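Local coordinates for protein dextranase (Pseudarthrobacter oxydans, PDB 6NZS) that catalyses the endohydrolysis of alpha-1,6-glucosidic linkages in dextran, at residues L284-N296 and S306-F318. Residues are numbered along the deposited sequence; the frame is centred on the assembly and turned at random.
Sequences LSGEQYVYEADTN and SNCHSSCVKMLQF
Thr295 grips the carbonyl of Ser311 twice: its backbone N donates to Ser311 O at 3.0 Å, tilted from the carbonyl plane, while its OG1 comes in along a lone pair of the same oxygen at 2.7 Å. A chi1 of 59° sets OG1 between the backbone N and the carbonyl carbon, where it can share this acceptor. The return bond comes from Ser311 OG, which meets Asp294 OD1 on its syn side but 33° out of the carboxylate plane, at 3.1 Å. Asn296 N reaches that oxygen from the opposite face, closing an Asx turn. On the other side of the Asp294-Cys312 pair, Val313 N donates nearly in line with the Ala293 C=O (2.9 Å to O), and a water donates to both Ala293 O and Val313 O. The two backbone bonds flank the single Asp294-Cys312 bridge. Val313 splits its methyls: CG1 stands over the centre of the Tyr289 ring in a CH-pi contact 4.2 Å from the centroid, while CG2 lies against Ala293 CB and Thr295 CG2. The Tyr289 hydroxyl bonds to Tyr243 O. Further on, the bent side chain of Met315 slides past Leu284, bringing CE to 3.8 Å from Leu284 CG and 3.4 Å from Gly286 N. The Cys308-Cys312 disulfide closes a short loop, its sulfurs beside Glu292, whose carboxylate pairs with Lys71. This is a long loop between strands 283-285 and 316-320, folded back on itself within a pectate-lyase-like parallel beta-solenoid.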
loop_
_atom_site.group_PDB
_atom_site.type_symbol
_atom_site.label_atom_id
_atom_site.label_comp_id
_atom_site.label_asym_id
_atom_site.label_seq_id
_atom_site.Cartn_x
_atom_site.Cartn_y
_atom_site.Cartn_z
ATOM N N LEU A 284 10.359 -4.360 -8.752
ATOM C CA LEU A 284 11.325 -4.835 -7.764
ATOM C C LEU A 284 10.560 -5.789 -6.854
ATOM O O LEU A 284 9.653 -5.361 -6.132
ATOM C CB LEU A 284 11.895 -3.668 -6.955
ATOM C CG LEU A 284 12.959 -4.024 -5.908
ATOM C CD1 LEU A 284 14.197 -4.586 -6.585
ATOM C CD2 LEU A 284 13.306 -2.811 -5.056
ATOM N N SER A 285 10.917 -7.075 -6.876
ATOM C CA SER A 285 10.166 -8.112 -6.178
ATOM C C SER A 285 11.017 -8.754 -5.091
ATOM O O SER A 285 12.164 -9.137 -5.342
ATOM C CB SER A 285 9.711 -9.192 -7.153
ATOM O OG SER A 285 9.128 -10.257 -6.425
ATOM N N GLY A 286 10.449 -8.892 -3.894
ATOM C CA GLY A 286 11.134 -9.551 -2.793
ATOM C C GLY A 286 10.797 -11.024 -2.662
ATOM O O GLY A 286 11.021 -11.619 -1.599
ATOM N N GLU A 287 10.285 -11.614 -3.751
ATOM C CA GLU A 287 9.739 -12.970 -3.720
ATOM C C GLU A 287 10.750 -14.020 -3.269
ATOM O O GLU A 287 10.349 -15.068 -2.744
ATOM C CB GLU A 287 9.204 -13.325 -5.107
ATOM C CG GLU A 287 10.281 -13.460 -6.177
ATOM C CD GLU A 287 9.700 -13.432 -7.576
ATOM O OE1 GLU A 287 9.251 -12.348 -8.010
ATOM O OE2 GLU A 287 9.686 -14.483 -8.246
ATOM N N GLN A 288 12.046 -13.789 -3.484
ATOM C CA GLN A 288 13.047 -14.792 -3.123
ATOM C C GLN A 288 13.393 -14.781 -1.642
ATOM O O GLN A 288 14.005 -15.743 -1.163
ATOM C CB GLN A 288 14.327 -14.619 -3.950
ATOM C CG GLN A 288 14.084 -14.676 -5.445
ATOM C CD GLN A 288 15.348 -14.517 -6.282
ATOM O OE1 GLN A 288 16.115 -13.579 -6.094
ATOM N NE2 GLN A 288 15.552 -15.426 -7.223
ATOM N N TYR A 289 13.012 -13.743 -0.907
ATOM C CA TYR A 289 13.371 -13.628 0.499
ATOM C C TYR A 289 12.319 -14.295 1.374
ATOM O O TYR A 289 11.117 -14.183 1.118
ATOM C CB TYR A 289 13.514 -12.159 0.907
ATOM C CG TYR A 289 14.563 -11.399 0.123
ATOM C CD1 TYR A 289 15.905 -11.751 0.203
ATOM C CD2 TYR A 289 14.211 -10.331 -0.691
ATOM C CE1 TYR A 289 16.867 -11.070 -0.511
ATOM C CE2 TYR A 289 15.164 -9.637 -1.401
ATOM C CZ TYR A 289 16.490 -10.010 -1.310
ATOM O OH TYR A 289 17.433 -9.315 -2.037
ATOM N N VAL A 290 12.789 -14.993 2.409
ATOM C CA VAL A 290 11.896 -15.556 3.413
ATOM C C VAL A 290 11.294 -14.430 4.248
ATOM O O VAL A 290 11.871 -13.341 4.378
ATOM C CB VAL A 290 12.681 -16.555 4.289
ATOM C CG1 VAL A 290 13.718 -15.827 5.149
ATOM C CG2 VAL A 290 11.749 -17.380 5.160
ATOM N N TYR A 291 10.110 -14.684 4.805
ATOM C CA TYR A 291 9.527 -13.778 5.788
ATOM C C TYR A 291 10.551 -13.467 6.865
ATOM O O TYR A 291 11.192 -14.373 7.401
ATOM C CB TYR A 291 8.333 -14.464 6.448
ATOM C CG TYR A 291 7.663 -13.689 7.565
ATOM C CD1 TYR A 291 7.144 -12.417 7.349
ATOM C CD2 TYR A 291 7.527 -14.245 8.836
ATOM C CE1 TYR A 291 6.508 -11.725 8.359
ATOM C CE2 TYR A 291 6.894 -13.562 9.853
ATOM C CZ TYR A 291 6.381 -12.299 9.619
ATOM O OH TYR A 291 5.746 -11.623 10.640
ATOM N N GLU A 292 10.695 -12.180 7.184
ATOM C CA GLU A 292 11.627 -11.735 8.223
ATOM C C GLU A 292 13.042 -12.239 7.945
ATOM O O GLU A 292 13.766 -12.658 8.855
ATOM C CB GLU A 292 11.150 -12.125 9.626
ATOM C CG GLU A 292 10.113 -11.184 10.235
ATOM C CD GLU A 292 9.695 -11.594 11.639
ATOM O OE1 GLU A 292 9.633 -12.811 11.909
ATOM O OE2 GLU A 292 9.430 -10.703 12.474
ATOM N N ALA A 293 13.439 -12.206 6.674
ATOM C CA ALA A 293 14.812 -12.521 6.301
ATOM C C ALA A 293 15.764 -11.568 7.014
ATOM O O ALA A 293 15.708 -10.354 6.811
ATOM C CB ALA A 293 14.974 -12.405 4.786
ATOM N N ASP A 294 16.620 -12.120 7.877
ATOM C CA ASP A 294 17.450 -11.329 8.780
ATOM C C ASP A 294 18.880 -11.291 8.254
ATOM O O ASP A 294 19.496 -12.341 8.042
ATOM C CB ASP A 294 17.414 -11.927 10.190
ATOM C CG ASP A 294 17.926 -10.962 11.258
ATOM O OD1 ASP A 294 18.507 -9.912 10.902
ATOM O OD2 ASP A 294 17.746 -11.257 12.463
ATOM N N THR A 295 19.400 -10.080 8.038
ATOM C CA THR A 295 20.793 -9.942 7.627
ATOM C C THR A 295 21.758 -10.368 8.728
ATOM O O THR A 295 22.886 -10.766 8.421
ATOM C CB THR A 295 21.090 -8.517 7.132
ATOM O OG1 THR A 295 20.804 -7.563 8.167
ATOM C CG2 THR A 295 20.242 -8.194 5.899
ATOM N N ASN A 296 21.333 -10.315 9.993
ATOM C CA ASN A 296 22.130 -10.839 11.099
ATOM C C ASN A 296 22.177 -12.363 11.123
ATOM O O ASN A 296 22.936 -12.928 11.919
ATOM C CB ASN A 296 21.558 -10.355 12.434
ATOM C CG ASN A 296 21.825 -8.883 12.693
ATOM O OD1 ASN A 296 22.754 -8.296 12.132
ATOM N ND2 ASN A 296 21.014 -8.279 13.558
ATOM N N SER A 306 13.618 -10.737 19.897
ATOM C CA SER A 306 12.215 -10.332 19.901
ATOM C C SER A 306 11.766 -9.780 18.551
ATOM O O SER A 306 10.646 -10.060 18.109
ATOM C CB SER A 306 11.983 -9.298 21.005
ATOM O OG SER A 306 10.991 -8.358 20.627
ATOM N N ASN A 307 12.613 -8.989 17.893
ATOM C CA ASN A 307 12.261 -8.367 16.625
ATOM C C ASN A 307 13.521 -8.217 15.785
ATOM O O ASN A 307 14.640 -8.427 16.259
ATOM C CB ASN A 307 11.597 -7.002 16.832
ATOM C CG ASN A 307 12.572 -5.947 17.323
ATOM O OD1 ASN A 307 13.355 -5.394 16.547
ATOM N ND2 ASN A 307 12.531 -5.662 18.623
ATOM N N CYS A 308 13.325 -7.852 14.521
ATOM C CA CYS A 308 14.410 -7.505 13.610
ATOM C C CYS A 308 14.126 -6.168 12.945
ATOM O O CYS A 308 14.380 -5.975 11.748
ATOM C CB CYS A 308 14.637 -8.601 12.577
ATOM S SG CYS A 308 13.189 -8.981 11.547
ATOM N N HIS A 309 13.601 -5.224 13.734
ATOM C CA HIS A 309 13.119 -3.950 13.206
ATOM C C HIS A 309 14.156 -3.250 12.341
ATOM O O HIS A 309 13.799 -2.598 11.353
ATOM C CB HIS A 309 12.678 -3.045 14.361
ATOM C CG HIS A 309 12.144 -1.717 13.922
ATOM N ND1 HIS A 309 10.863 -1.550 13.441
ATOM C CD2 HIS A 309 12.719 -0.490 13.897
ATOM C CE1 HIS A 309 10.671 -0.278 13.135
ATOM N NE2 HIS A 309 11.783 0.386 13.400
ATOM N N SER A 310 15.439 -3.391 12.671
ATOM C CA SER A 310 16.496 -2.686 11.954
ATOM C C SER A 310 17.436 -3.595 11.170
ATOM O O SER A 310 18.335 -3.083 10.493
ATOM C CB SER A 310 17.304 -1.807 12.917
ATOM O OG SER A 310 18.166 -2.601 13.714
ATOM N N SER A 311 17.262 -4.920 11.232
ATOM C CA SER A 311 18.160 -5.854 10.555
ATOM C C SER A 311 17.487 -6.742 9.515
ATOM O O SER A 311 18.189 -7.392 8.730
ATOM C CB SER A 311 18.885 -6.744 11.573
ATOM O OG SER A 311 17.963 -7.312 12.486
ATOM N N CYS A 312 16.166 -6.809 9.482
ATOM C CA CYS A 312 15.524 -7.591 8.442
ATOM C C CYS A 312 15.548 -6.833 7.121
ATOM O O CYS A 312 15.539 -5.599 7.093
ATOM C CB CYS A 312 14.103 -7.945 8.848
ATOM S SG CYS A 312 14.082 -9.471 9.805
ATOM N N VAL A 313 15.603 -7.597 6.024
ATOM C CA VAL A 313 15.704 -7.014 4.687
ATOM C C VAL A 313 14.534 -6.078 4.432
ATOM O O VAL A 313 13.364 -6.450 4.596
ATOM C CB VAL A 313 15.765 -8.126 3.629
ATOM C CG1 VAL A 313 15.705 -7.530 2.213
ATOM C CG2 VAL A 313 17.013 -8.967 3.800
ATOM N N LYS A 314 14.850 -4.850 4.041
ATOM C CA LYS A 314 13.874 -3.874 3.587
ATOM C C LYS A 314 13.976 -3.787 2.072
ATOM O O LYS A 314 15.042 -4.014 1.497
ATOM C CB LYS A 314 14.172 -2.503 4.197
ATOM C CG LYS A 314 14.480 -2.546 5.695
ATOM C CD LYS A 314 13.243 -2.907 6.511
ATOM C CE LYS A 314 13.407 -2.534 7.989
ATOM N NZ LYS A 314 14.591 -3.214 8.603
ATOM N N MET A 315 12.854 -3.491 1.412
ATOM C CA MET A 315 12.924 -3.411 -0.044
ATOM C C MET A 315 13.756 -2.213 -0.493
ATOM O O MET A 315 14.535 -2.315 -1.451
ATOM C CB MET A 315 11.523 -3.390 -0.657
ATOM C CG MET A 315 10.732 -4.694 -0.445
ATOM S SD MET A 315 11.520 -6.165 -1.134
ATOM C CE MET A 315 11.454 -5.784 -2.888
ATOM N N LEU A 316 13.615 -1.084 0.204
ATOM C CA LEU A 316 14.371 0.131 -0.071
ATOM C C LEU A 316 14.762 0.765 1.254
ATOM O O LEU A 316 13.910 0.978 2.122
ATOM C CB LEU A 316 13.529 1.123 -0.879
ATOM C CG LEU A 316 13.143 0.693 -2.292
ATOM C CD1 LEU A 316 12.114 1.665 -2.849
ATOM C CD2 LEU A 316 14.360 0.595 -3.196
ATOM N N GLN A 317 16.049 1.086 1.401
ATOM C CA GLN A 317 16.530 1.708 2.628
ATOM C C GLN A 317 17.561 2.770 2.282
ATOM O O GLN A 317 18.379 2.576 1.379
ATOM C CB GLN A 317 17.145 0.680 3.586
ATOM C CG GLN A 317 17.838 1.316 4.791
ATOM C CD GLN A 317 18.116 0.325 5.895
ATOM O OE1 GLN A 317 17.524 -0.754 5.937
ATOM N NE2 GLN A 317 19.023 0.685 6.802
ATOM N N PHE A 318 17.508 3.888 3.003
ATOM C CA PHE A 318 18.404 5.010 2.788
ATOM C C PHE A 318 18.971 5.485 4.113
ATOM O O PHE A 318 18.418 5.222 5.183
ATOM C CB PHE A 318 17.670 6.172 2.128
ATOM C CG PHE A 318 17.225 5.874 0.737
ATOM C CD1 PHE A 318 16.025 5.216 0.498
ATOM C CD2 PHE A 318 18.016 6.230 -0.333
ATOM C CE1 PHE A 318 15.628 4.934 -0.798
ATOM C CE2 PHE A 318 17.627 5.956 -1.619
ATOM C CZ PHE A 318 16.435 5.306 -1.859
HETATM O O HOH W 1 13.063 -9.403 5.642
#